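Local coordinates for protein putative isomerase YbhH (Escherichia coli, PDB 6OTV) that probably acts as an isomerase of the PrpF family, within the diaminopimelate epimerase clan, although its substrate and reaction are not established, at residues V199-E204 with P251-P256. Sequence-based numbering, arbitrary orientation.
Sequences VIIPAE and PVLISP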
ATOM      1  N   VAL A 199      -2.832 -26.169  -3.654  1.00 46.25           N
ATOM      2  CA  VAL A 199      -2.165 -27.363  -3.152  1.00 41.98           C
ATOM      3  C   VAL A 199      -1.360 -27.944  -4.307  1.00 47.11           C
ATOM      4  O   VAL A 199      -1.922 -28.317  -5.345  1.00 42.62           O
ATOM      5  CB  VAL A 199      -3.160 -28.383  -2.571  1.00 44.32           C
ATOM      6  CG1 VAL A 199      -4.388 -28.516  -3.459  1.00 45.08           C
ATOM      7  CG2 VAL A 199      -2.486 -29.730  -2.369  1.00 44.37           C
ATOM      8  N   ILE A 200      -0.046 -27.995  -4.134  1.00 47.10           N
ATOM      9  CA  ILE A 200       0.869 -28.381  -5.199  1.00 36.93           C
ATOM     10  C   ILE A 200       1.137 -29.875  -5.089  1.00 45.20           C
ATOM     11  O   ILE A 200       1.650 -30.349  -4.070  1.00 51.96           O
ATOM     12  CB  ILE A 200       2.169 -27.567  -5.120  1.00 37.23           C
ATOM     13  CG1 ILE A 200       1.855 -26.087  -5.338  1.00 34.86           C
ATOM     14  CG2 ILE A 200       3.188 -28.073  -6.128  1.00 33.59           C
ATOM     15  CD1 ILE A 200       2.990 -25.168  -5.015  1.00 36.63           C
ATOM     16  N   ILE A 201       0.782 -30.617  -6.133  1.00 37.21           N
ATOM     17  CA  ILE A 201       0.835 -32.073  -6.139  1.00 45.12           C
ATOM     18  C   ILE A 201       1.722 -32.509  -7.296  1.00 39.51           C
ATOM     19  O   ILE A 201       1.479 -32.102  -8.434  1.00 35.46           O
ATOM     20  CB  ILE A 201      -0.560 -32.707  -6.276  1.00 47.13           C
ATOM     21  CG1 ILE A 201      -1.530 -32.092  -5.266  1.00 41.51           C
ATOM     22  CG2 ILE A 201      -0.475 -34.223  -6.117  1.00 43.68           C
ATOM     23  CD1 ILE A 201      -2.980 -32.426  -5.531  1.00 43.28           C
ATOM     24  N   PRO A 202       2.748 -33.329  -7.062  1.00 41.41           N
ATOM     25  CA  PRO A 202       3.517 -33.889  -8.183  1.00 42.40           C
ATOM     26  C   PRO A 202       2.654 -34.816  -9.028  1.00 41.86           C
ATOM     27  O   PRO A 202       1.997 -35.724  -8.511  1.00 43.10           O
ATOM     28  CB  PRO A 202       4.654 -34.651  -7.490  1.00 39.73           C
ATOM     29  CG  PRO A 202       4.741 -34.056  -6.118  1.00 37.33           C
ATOM     30  CD  PRO A 202       3.339 -33.671  -5.759  1.00 36.51           C
ATOM     31  N   ALA A 203       2.664 -34.580 -10.342  1.00 36.41           N
ATOM     32  CA  ALA A 203       1.823 -35.360 -11.245  1.00 41.71           C
ATOM     33  C   ALA A 203       2.177 -36.842 -11.203  1.00 43.07           C
ATOM     34  O   ALA A 203       1.290 -37.703 -11.277  1.00 44.08           O
ATOM     35  CB  ALA A 203       1.944 -34.820 -12.669  1.00 33.09           C
ATOM     36  N   GLU A 204       3.468 -37.162 -11.075  1.00 37.90           N
ATOM     37  CA  GLU A 204       3.895 -38.557 -11.120  1.00 38.71           C
ATOM     38  C   GLU A 204       3.362 -39.357  -9.938  1.00 46.02           C
ATOM     39  O   GLU A 204       3.155 -40.570 -10.060  1.00 49.35           O
ATOM     40  CB  GLU A 204       5.420 -38.641 -11.179  1.00 35.63           C
ATOM     41  CG  GLU A 204       6.009 -38.155 -12.493  1.00 38.00           C
ATOM     42  CD  GLU A 204       7.521 -38.262 -12.533  1.00 40.64           C
ATOM     43  OE1 GLU A 204       8.098 -38.925 -11.646  1.00 44.39           O
ATOM     44  OE2 GLU A 204       8.134 -37.679 -13.450  1.00 42.95           O
ATOM     45  N   PRO A 251      -6.082 -27.058  -6.899  1.00 50.70           N
ATOM     46  CA  PRO A 251      -5.011 -28.057  -6.996  1.00 52.71           C
ATOM     47  C   PRO A 251      -4.211 -27.880  -8.277  1.00 48.11           C
ATOM     48  O   PRO A 251      -4.757 -27.553  -9.334  1.00 40.92           O
ATOM     49  CB  PRO A 251      -5.763 -29.393  -6.977  1.00 56.05           C
ATOM     50  CG  PRO A 251      -7.125 -29.066  -7.478  1.00 52.67           C
ATOM     51  CD  PRO A 251      -7.419 -27.662  -7.032  1.00 45.61           C
ATOM     52  N   VAL A 252      -2.898 -28.075  -8.165  1.00 38.67           N
ATOM     53  CA  VAL A 252      -1.972 -27.892  -9.278  1.00 40.24           C
ATOM     54  C   VAL A 252      -1.096 -29.130  -9.389  1.00 39.51           C
ATOM     55  O   VAL A 252      -0.346 -29.448  -8.458  1.00 43.26           O
ATOM     56  CB  VAL A 252      -1.093 -26.643  -9.106  1.00 42.02           C
ATOM     57  CG1 VAL A 252      -0.135 -26.535 -10.277  1.00 33.28           C
ATOM     58  CG2 VAL A 252      -1.952 -25.391  -8.981  1.00 42.50           C
ATOM     59  N   LEU A 253      -1.182 -29.819 -10.523  1.00 39.69           N
ATOM     60  CA  LEU A 253      -0.252 -30.898 -10.825  1.00 40.11           C
ATOM     61  C   LEU A 253       1.020 -30.314 -11.427  1.00 37.40           C
ATOM     62  O   LEU A 253       0.958 -29.515 -12.366  1.00 33.92           O
ATOM     63  CB  LEU A 253      -0.885 -31.901 -11.788  1.00 38.63           C
ATOM     64  CG  LEU A 253      -2.145 -32.620 -11.306  1.00 44.25           C
ATOM     65  CD1 LEU A 253      -2.553 -33.687 -12.308  1.00 43.51           C
ATOM     66  CD2 LEU A 253      -1.914 -33.231  -9.934  1.00 52.44           C
ATOM     67  N   ILE A 254       2.173 -30.696 -10.882  1.00 32.01           N
ATOM     68  CA  ILE A 254       3.444 -30.158 -11.347  1.00 30.22           C
ATOM     69  C   ILE A 254       4.328 -31.287 -11.862  1.00 32.91           C
ATOM     70  O   ILE A 254       4.226 -32.443 -11.439  1.00 30.41           O
ATOM     71  CB  ILE A 254       4.181 -29.352 -10.256  1.00 29.94           C
ATOM     72  CG1 ILE A 254       4.601 -30.254  -9.095  1.00 30.76           C
ATOM     73  CG2 ILE A 254       3.313 -28.201  -9.767  1.00 33.92           C
ATOM     74  CD1 ILE A 254       5.656 -29.635  -8.202  1.00 30.26           C
ATOM     75  N   SER A 255       5.201 -30.926 -12.795  1.00 28.03           N
ATOM     76  CA  SER A 255       6.179 -31.822 -13.390  1.00 27.22           C
ATOM     77  C   SER A 255       7.292 -30.964 -13.970  1.00 29.52           C
ATOM     78  O   SER A 255       7.106 -29.755 -14.156  1.00 25.31           O
ATOM     79  CB  SER A 255       5.540 -32.706 -14.476  1.00 30.76           C
ATOM     80  OG  SER A 255       5.071 -31.931 -15.566  1.00 39.10           O
ATOM     81  N   PRO A 256       8.462 -31.543 -14.246  1.00 29.80           N
ATOM     82  CA  PRO A 256       9.557 -30.737 -14.801  1.00 26.59           C
ATOM     83  C   PRO A 256       9.168 -30.098 -16.126  1.00 29.28           C
ATOM     84  O   PRO A 256       8.318 -30.604 -16.863  1.00 23.51           O
ATOM     85  CB  PRO A 256      10.691 -31.752 -14.983  1.00 23.73           C
ATOM     86  CG  PRO A 256      10.382 -32.841 -14.015  1.00 24.24           C
ATOM     87  CD  PRO A 256       8.887 -32.930 -13.976  1.00 31.05           C
TER
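Ile201 is gripped from both ends of its backbone by segment 251-256: its N-H points at Val252 O (2.8 Å between Ile201 N and Val252 O), and its carbonyl accepts Ile254 N. One bond before and one after, Val252 N to Val199 O and Ala203 N to Ile254 O, complete a four-bond parallel ladder. The last is almost straight, 175° at the hydrogen, and Ala203 N lies in the plane of the Ile254 carbonyl. Ile201 O also receives a CA-H...O contact from Leu253 (CA to O 3.2 Å). On the face carrying Ile200, Val252 and Ile254, Ile200 CG2 meets both CD1 and CG2 of Ile254, each at 3.6 Å. Ile254 CG1 sits between its own backbone N and carbonyl carbon (chi1 65°), within 3.7 Å of Ile201 O and beside Pro202 CA. On the other face, Val199 CG1 approaches Pro251 CA (3.6 Å), while Leu253 CD2 touches Ile201 CB (3.9 Å). Ala203 CB lies 3.5 Å from Ile254 O and touches Leu253 CB. Val199, Ile201 and Ala203 turn polar backbone atoms to the partner; Ile200 bonds outward to Thr190. This parallel pair has antiparallel outer neighbours, strand 187-193 beside 197-202 and 263-267 beside 250-255, while helix 221-237, from the link between the two segments, packs back on the Val199, Ile201 and Pro251 side through Ala234, Ile230 and Ile227.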